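Local coordinates for protein BIFUNCTIONAL PROTEIN Proline utilization A (PutA) (Corynebacterium freiburgense, PDB 5UX5) that probably oxidises proline to glutamate in two steps, using a flavin-dependent proline dehydrogenase and an NAD-dependent aldehyde dehydrogenase joined in one polypeptide, at residues Q276-F281 and A291-R296; A328-M333 and V347-H352. All coordinates share one frame; numbering follows the deposited sequence.

Contact 1 of 2, residues Q276-F281 and A291-R296; sequences QQLADF and AKIKIR. With FAD (flavin-adenine dinucleotide), chain E.
The phenyl ring of F281 meets I293 at its edge, near the ring plane: CE2 of F281 lies 4.2 Å from CG2 of I293, while helix 239-251 supplies F246, E247 and M251 as further neighbours of L278 and F281. At the second flat group, FAD N5 lies oblique to the guanidinium of R296. The packing of F281 on I293 belongs to a beta-alpha-beta unit of a TIM barrel, here strand 260-265, helix 271-287 and strand 293-298, in which the helix covers the outward side of the strand that follows it. Helix and strand run nearly antiparallel, at 162°, with axes 9.8 Å apart. I293 and I295 point to the helix and clasp L278 from two positions. CD1 of I295 reaches CB of L278 at 4.0 Å, and CD1 of I293 meets CD2 of the same leucine at 4.2 Å. That isoleucine methyl also lies 3.7 Å from the backbone O of L278. K294 and R296 leave the strand toward the barrel interior, where both form salt bridges with E376, and K294 also pairs with D374. R296 has CG opposite its backbone N (chi1 -176°) and a bend at chi3, which carry the guanidinium to the isoalloxazine. The contact culminates in a weak hydrogen bond from NH1 of R296 to FAD N5, 3.1 Å long but bent to 124° at the hydrogen.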
# COMPACT_ATOMS: atom_id res chain seq x y z
N GLN A 276 -15.92 1.37 28.76
CA GLN A 276 -16.55 0.45 29.69
C GLN A 276 -15.56 -0.60 30.19
O GLN A 276 -15.53 -0.93 31.38
CB GLN A 276 -17.77 -0.21 29.05
CG GLN A 276 -18.90 0.75 28.80
CD GLN A 276 -20.09 0.07 28.18
OE1 GLN A 276 -21.08 -0.21 28.86
NE2 GLN A 276 -20.02 -0.21 26.89
N GLN A 277 -14.74 -1.12 29.29
CA GLN A 277 -13.78 -2.12 29.73
C GLN A 277 -12.74 -1.50 30.66
O GLN A 277 -12.37 -2.12 31.66
CB GLN A 277 -13.12 -2.76 28.52
CG GLN A 277 -12.34 -4.01 28.82
CD GLN A 277 -10.98 -3.66 29.41
OE1 GLN A 277 -10.49 -2.55 29.20
NE2 GLN A 277 -10.36 -4.60 30.12
N LEU A 278 -12.29 -0.29 30.35
CA LEU A 278 -11.34 0.38 31.24
C LEU A 278 -11.97 0.73 32.58
O LEU A 278 -11.30 0.64 33.61
CB LEU A 278 -10.78 1.63 30.56
CG LEU A 278 -9.65 1.37 29.55
CD1 LEU A 278 -9.66 2.38 28.43
CD2 LEU A 278 -8.36 1.47 30.29
N ALA A 279 -13.27 1.06 32.60
CA ALA A 279 -13.92 1.37 33.87
C ALA A 279 -14.02 0.13 34.73
O ALA A 279 -13.80 0.19 35.95
CB ALA A 279 -15.31 1.97 33.64
N ASP A 280 -14.31 -1.03 34.12
CA ASP A 280 -14.29 -2.26 34.89
C ASP A 280 -12.88 -2.57 35.36
O ASP A 280 -12.68 -2.90 36.54
CB ASP A 280 -14.86 -3.45 34.09
CG ASP A 280 -16.34 -3.27 33.71
OD1 ASP A 280 -17.09 -2.50 34.38
OD2 ASP A 280 -16.78 -3.96 32.75
N PHE A 281 -11.88 -2.37 34.48
CA PHE A 281 -10.48 -2.60 34.83
C PHE A 281 -10.09 -1.81 36.07
O PHE A 281 -9.41 -2.31 36.97
CB PHE A 281 -9.56 -2.24 33.65
CG PHE A 281 -8.13 -2.24 34.02
CD1 PHE A 281 -7.45 -3.44 34.15
CD2 PHE A 281 -7.47 -1.07 34.31
CE1 PHE A 281 -6.12 -3.47 34.54
CE2 PHE A 281 -6.14 -1.09 34.70
CZ PHE A 281 -5.47 -2.29 34.81
N ALA A 291 -4.00 1.85 42.56
CA ALA A 291 -4.36 3.25 42.42
C ALA A 291 -5.30 3.46 41.23
O ALA A 291 -5.50 2.58 40.39
CB ALA A 291 -3.11 4.11 42.27
N LYS A 292 -5.85 4.67 41.17
CA LYS A 292 -6.78 5.03 40.12
C LYS A 292 -6.09 5.08 38.76
O LYS A 292 -4.87 5.04 38.66
CB LYS A 292 -7.43 6.39 40.40
CG LYS A 292 -8.20 6.45 41.69
CD LYS A 292 -8.49 7.88 42.02
CE LYS A 292 -8.80 8.07 43.48
NZ LYS A 292 -9.15 9.49 43.70
N ILE A 293 -6.91 5.08 37.71
CA ILE A 293 -6.46 5.41 36.37
C ILE A 293 -7.09 6.74 35.99
O ILE A 293 -7.98 7.25 36.68
CB ILE A 293 -6.80 4.32 35.34
CG1 ILE A 293 -8.30 4.16 35.20
CG2 ILE A 293 -6.22 3.02 35.77
CD1 ILE A 293 -8.69 3.21 34.09
N LYS A 294 -6.61 7.32 34.89
CA LYS A 294 -7.19 8.55 34.34
C LYS A 294 -7.33 8.39 32.84
O LYS A 294 -6.40 7.96 32.17
CB LYS A 294 -6.35 9.79 34.62
CG LYS A 294 -6.94 11.07 34.05
CD LYS A 294 -6.12 12.29 34.41
CE LYS A 294 -6.66 13.57 33.78
NZ LYS A 294 -5.70 14.69 33.81
N ILE A 295 -8.50 8.74 32.33
CA ILE A 295 -8.75 8.74 30.90
C ILE A 295 -8.80 10.19 30.43
O ILE A 295 -9.49 11.02 31.03
CB ILE A 295 -10.03 7.96 30.57
CG1 ILE A 295 -9.70 6.48 30.85
CG2 ILE A 295 -10.47 8.18 29.13
CD1 ILE A 295 -10.82 5.57 30.92
N ARG A 296 -7.99 10.51 29.44
CA ARG A 296 -8.10 11.79 28.76
C ARG A 296 -9.07 11.60 27.59
O ARG A 296 -8.80 10.82 26.67
CB ARG A 296 -6.74 12.30 28.26
CG ARG A 296 -6.86 13.68 27.63
CD ARG A 296 -5.71 14.04 26.71
NE ARG A 296 -4.44 14.09 27.41
CZ ARG A 296 -3.27 13.98 26.80
NH1 ARG A 296 -3.26 13.79 25.49
NH2 ARG A 296 -2.14 14.02 27.49
PA FAD E . -14.51 20.87 18.03
O1A FAD E . -14.68 21.87 16.84
O2A FAD E . -15.63 20.66 18.94
O5B FAD E . -14.21 19.45 17.71
C5B FAD E . -13.49 19.14 16.53
C4B FAD E . -13.40 17.63 16.41
O4B FAD E . -14.57 17.09 15.88
C3B FAD E . -12.30 17.18 15.50
O3B FAD E . -11.03 17.16 16.05
C2B FAD E . -12.76 15.82 15.11
O2B FAD E . -12.30 14.85 15.98
C1B FAD E . -14.25 15.97 15.08
N9A FAD E . -14.78 16.16 13.74
C8A FAD E . -14.83 17.35 13.03
N7A FAD E . -15.37 17.12 11.81
C5A FAD E . -15.72 15.79 11.66
C6A FAD E . -16.32 15.02 10.64
N6A FAD E . -16.72 15.57 9.35
N1A FAD E . -16.52 13.71 10.85
C2A FAD E . -16.15 13.13 12.03
N3A FAD E . -15.57 13.84 13.04
C4A FAD E . -15.34 15.15 12.90
N1 FAD E . -6.14 14.15 19.70
C2 FAD E . -5.80 12.75 19.57
O2 FAD E . -6.28 12.06 18.48
N3 FAD E . -4.95 12.16 20.51
C4 FAD E . -4.46 12.87 21.61
O4 FAD E . -3.63 12.25 22.53
C4X FAD E . -4.93 14.27 21.84
N5 FAD E . -4.61 14.98 22.99
C5X FAD E . -5.11 16.28 23.20
C6 FAD E . -4.79 17.00 24.36
C7 FAD E . -5.30 18.29 24.53
C7M FAD E . -4.97 19.09 25.75
C8 FAD E . -6.12 18.85 23.59
C8M FAD E . -6.66 20.23 23.77
C9 FAD E . -6.44 18.14 22.44
C9A FAD E . -5.94 16.87 22.25
N10 FAD E . -6.30 16.16 21.06
C10 FAD E . -5.80 14.86 20.84
C1' FAD E . -7.14 16.82 20.05
C2' FAD E . -8.61 16.50 20.06
O2' FAD E . -8.78 15.18 19.69
C3' FAD E . -9.30 17.49 19.10
O3' FAD E . -8.83 17.26 17.83
C4' FAD E . -9.14 19.00 19.38
O4' FAD E . -8.90 19.29 20.70
C5' FAD E . -10.29 19.85 18.80
O5' FAD E . -11.61 19.39 19.08
P FAD E . -12.67 20.17 20.02
O1P FAD E . -13.41 19.34 21.14
O2P FAD E . -11.77 21.40 20.43
O3P FAD E . -13.52 21.19 19.08

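Contact 2 of 2, residues A328-M333 and V347-H352. With FAD (flavin-adenine dinucleotide), chain E.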
# COMPACT_ATOMS: atom_id res chain seq x y z
N ALA A 328 -21.77 13.90 20.00
CA ALA A 328 -22.70 13.08 20.76
C ALA A 328 -21.97 12.06 21.62
O ALA A 328 -22.27 11.90 22.81
CB ALA A 328 -23.68 12.38 19.83
N ASN A 329 -21.04 11.32 21.01
CA ASN A 329 -20.31 10.30 21.75
C ASN A 329 -19.41 10.92 22.81
O ASN A 329 -19.18 10.31 23.86
CB ASN A 329 -19.49 9.45 20.77
CG ASN A 329 -18.96 8.17 21.40
OD1 ASN A 329 -19.67 7.51 22.16
ND2 ASN A 329 -17.73 7.81 21.08
N PHE A 330 -18.88 12.11 22.55
CA PHE A 330 -18.12 12.82 23.57
C PHE A 330 -18.99 13.04 24.80
O PHE A 330 -18.55 12.83 25.93
CB PHE A 330 -17.60 14.14 22.99
CG PHE A 330 -16.44 14.74 23.73
CD1 PHE A 330 -15.15 14.32 23.47
CD2 PHE A 330 -16.64 15.74 24.67
CE1 PHE A 330 -14.08 14.91 24.15
CE2 PHE A 330 -15.58 16.32 25.34
CZ PHE A 330 -14.30 15.91 25.07
N LEU A 331 -20.25 13.43 24.59
CA LEU A 331 -21.16 13.59 25.72
C LEU A 331 -21.54 12.25 26.33
O LEU A 331 -21.72 12.15 27.55
CB LEU A 331 -22.41 14.35 25.30
CG LEU A 331 -22.23 15.80 24.82
CD1 LEU A 331 -23.47 16.23 24.11
CD2 LEU A 331 -22.05 16.70 25.99
N ARG A 332 -21.69 11.20 25.52
CA ARG A 332 -22.04 9.89 26.09
C ARG A 332 -20.92 9.36 26.98
O ARG A 332 -21.17 8.85 28.07
CB ARG A 332 -22.37 8.87 25.00
CG ARG A 332 -22.68 7.48 25.57
CD ARG A 332 -23.14 6.48 24.50
NE ARG A 332 -22.17 6.39 23.41
CZ ARG A 332 -22.23 5.54 22.38
NH1 ARG A 332 -23.23 4.69 22.26
NH2 ARG A 332 -21.29 5.56 21.45
N MET A 333 -19.67 9.48 26.53
CA MET A 333 -18.58 8.95 27.33
C MET A 333 -18.40 9.73 28.62
O MET A 333 -18.15 9.16 29.68
CB MET A 333 -17.29 8.90 26.53
CG MET A 333 -17.40 8.00 25.31
SD MET A 333 -15.80 7.41 24.71
CE MET A 333 -15.00 8.94 24.36
N VAL A 347 -10.89 11.73 35.04
CA VAL A 347 -11.23 12.11 33.67
C VAL A 347 -10.60 13.45 33.32
O VAL A 347 -10.89 14.47 33.96
CB VAL A 347 -12.74 12.22 33.47
CG1 VAL A 347 -13.05 12.36 32.04
CG2 VAL A 347 -13.42 11.02 34.03
N GLY A 348 -9.81 13.46 32.25
CA GLY A 348 -9.41 14.72 31.65
C GLY A 348 -10.25 15.00 30.40
O GLY A 348 -10.12 14.28 29.40
N ILE A 349 -11.11 16.01 30.46
CA ILE A 349 -11.83 16.47 29.28
C ILE A 349 -10.89 17.37 28.49
O ILE A 349 -10.46 18.42 28.98
CB ILE A 349 -13.14 17.20 29.65
CG1 ILE A 349 -14.36 16.27 29.66
CG2 ILE A 349 -13.44 18.30 28.66
CD1 ILE A 349 -14.39 15.31 30.76
N ALA A 350 -10.54 16.95 27.28
CA ALA A 350 -9.59 17.67 26.44
C ALA A 350 -10.37 18.27 25.28
O ALA A 350 -10.58 17.62 24.25
CB ALA A 350 -8.46 16.76 25.94
N SER A 351 -10.84 19.50 25.47
CA SER A 351 -11.62 20.17 24.44
C SER A 351 -11.55 21.68 24.65
O SER A 351 -11.54 22.15 25.79
CB SER A 351 -13.08 19.71 24.45
OG SER A 351 -13.83 20.40 23.46
N HIS A 352 -11.50 22.43 23.55
CA HIS A 352 -11.70 23.88 23.59
C HIS A 352 -13.13 24.27 23.29
O HIS A 352 -13.45 25.46 23.26
CB HIS A 352 -10.75 24.59 22.62
CG HIS A 352 -9.37 24.75 23.16
ND1 HIS A 352 -9.05 25.70 24.12
CD2 HIS A 352 -8.22 24.11 22.87
CE1 HIS A 352 -7.77 25.61 24.40
NE2 HIS A 352 -7.24 24.66 23.66
PA FAD E . -14.51 20.87 18.03
O1A FAD E . -14.68 21.87 16.84
O2A FAD E . -15.63 20.66 18.94
O5B FAD E . -14.21 19.45 17.71
C5B FAD E . -13.49 19.14 16.53
C4B FAD E . -13.40 17.63 16.41
O4B FAD E . -14.57 17.09 15.88
C3B FAD E . -12.30 17.18 15.50
O3B FAD E . -11.03 17.16 16.05
C2B FAD E . -12.76 15.82 15.11
O2B FAD E . -12.30 14.85 15.98
C1B FAD E . -14.25 15.97 15.08
N9A FAD E . -14.78 16.16 13.74
C8A FAD E . -14.83 17.35 13.03
N7A FAD E . -15.37 17.12 11.81
C5A FAD E . -15.72 15.79 11.66
C6A FAD E . -16.32 15.02 10.64
N6A FAD E . -16.72 15.57 9.35
N1A FAD E . -16.52 13.71 10.85
C2A FAD E . -16.15 13.13 12.03
N3A FAD E . -15.57 13.84 13.04
C4A FAD E . -15.34 15.15 12.90
N1 FAD E . -6.14 14.15 19.70
C2 FAD E . -5.80 12.75 19.57
O2 FAD E . -6.28 12.06 18.48
N3 FAD E . -4.95 12.16 20.51
C4 FAD E . -4.46 12.87 21.61
O4 FAD E . -3.63 12.25 22.53
C4X FAD E . -4.93 14.27 21.84
N5 FAD E . -4.61 14.98 22.99
C5X FAD E . -5.11 16.28 23.20
C6 FAD E . -4.79 17.00 24.36
C7 FAD E . -5.30 18.29 24.53
C7M FAD E . -4.97 19.09 25.75
C8 FAD E . -6.12 18.85 23.59
C8M FAD E . -6.66 20.23 23.77
C9 FAD E . -6.44 18.14 22.44
C9A FAD E . -5.94 16.87 22.25
N10 FAD E . -6.30 16.16 21.06
C10 FAD E . -5.80 14.86 20.84
C1' FAD E . -7.14 16.82 20.05
C2' FAD E . -8.61 16.50 20.06
O2' FAD E . -8.78 15.18 19.69
C3' FAD E . -9.30 17.49 19.10
O3' FAD E . -8.83 17.26 17.83
C4' FAD E . -9.14 19.00 19.38
O4' FAD E . -8.90 19.29 20.70
C5' FAD E . -10.29 19.85 18.80
O5' FAD E . -11.61 19.39 19.08
P FAD E . -12.67 20.17 20.02
O1P FAD E . -13.41 19.34 21.14
O2P FAD E . -11.77 21.40 20.43
O3P FAD E . -13.52 21.19 19.08
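F330 extends from helix 323-337 toward the end of strand 345-350, and its CZ atom is the point at which three successive residues of that strand and the following turn converge. In sequence order, V347 and G348 first carry the backbone through the parallel sheet of the TIM barrel, bonding to strands on both flanks. I349 then offers CG2 to the edge of the F330 ring, near its plane, with CZ of F330 4.4 Å away; this isoleucine also packs on V357 and A360 of helix 354-367. A350 contributes its carbonyl O, 4.2 Å from CZ of F330 and oblique to the ring, whereas its methyl CB faces the flavin, 3.8 Å from FAD C7. S351 places CB 4.0 Å from CZ of F330, again obliquely. With OG opposite the backbone N (chi1 178°), the serine hydroxyl reaches the FAD pyrophosphate and donates to O1P at 2.6 Å; OG is also hydrogen-bonded to N of N353. The backbone N of H352 donates to the second non-bridging oxygen of the same phosphate, FAD O2P, at 3.3 Å. On the helix, R332 grips N329 side-on, NE and NH2 both donating to OD1, with the NE bond of 3.0 Å lying in the carbonyl plane. K299, the cation-pi partner of F330, also hydrogen-bonds to FAD, so the ring adjoins the cofactor's surroundings on two counts. The chemistry is thus divided: apolar packing on F330 backs the turn, while a hydroxyl and a backbone N-H hold the phosphate.

In the fold
Contacts 1 and 2 follow one another along the chain, the first closing before the second opens, with centres about 15 Å apart. Both lie in the proline dehydrogenase barrel, where strands 293-298 and 345-350 are parallel neighbours in one sheet and helices 271-287 and 323-337 pack outside it. The seam between the contacts includes a probable hydrogen bond from N of G348 to O of I295, 2.8 Å, and packing of R296 CG on A350 CB, 3.9 Å. Strand 293-298 and the end of strand 345-350 with the turn after it thus line the same FAD pocket, the first at the flavin ring, the second at the ring and, through the turn, at the pyrophosphate.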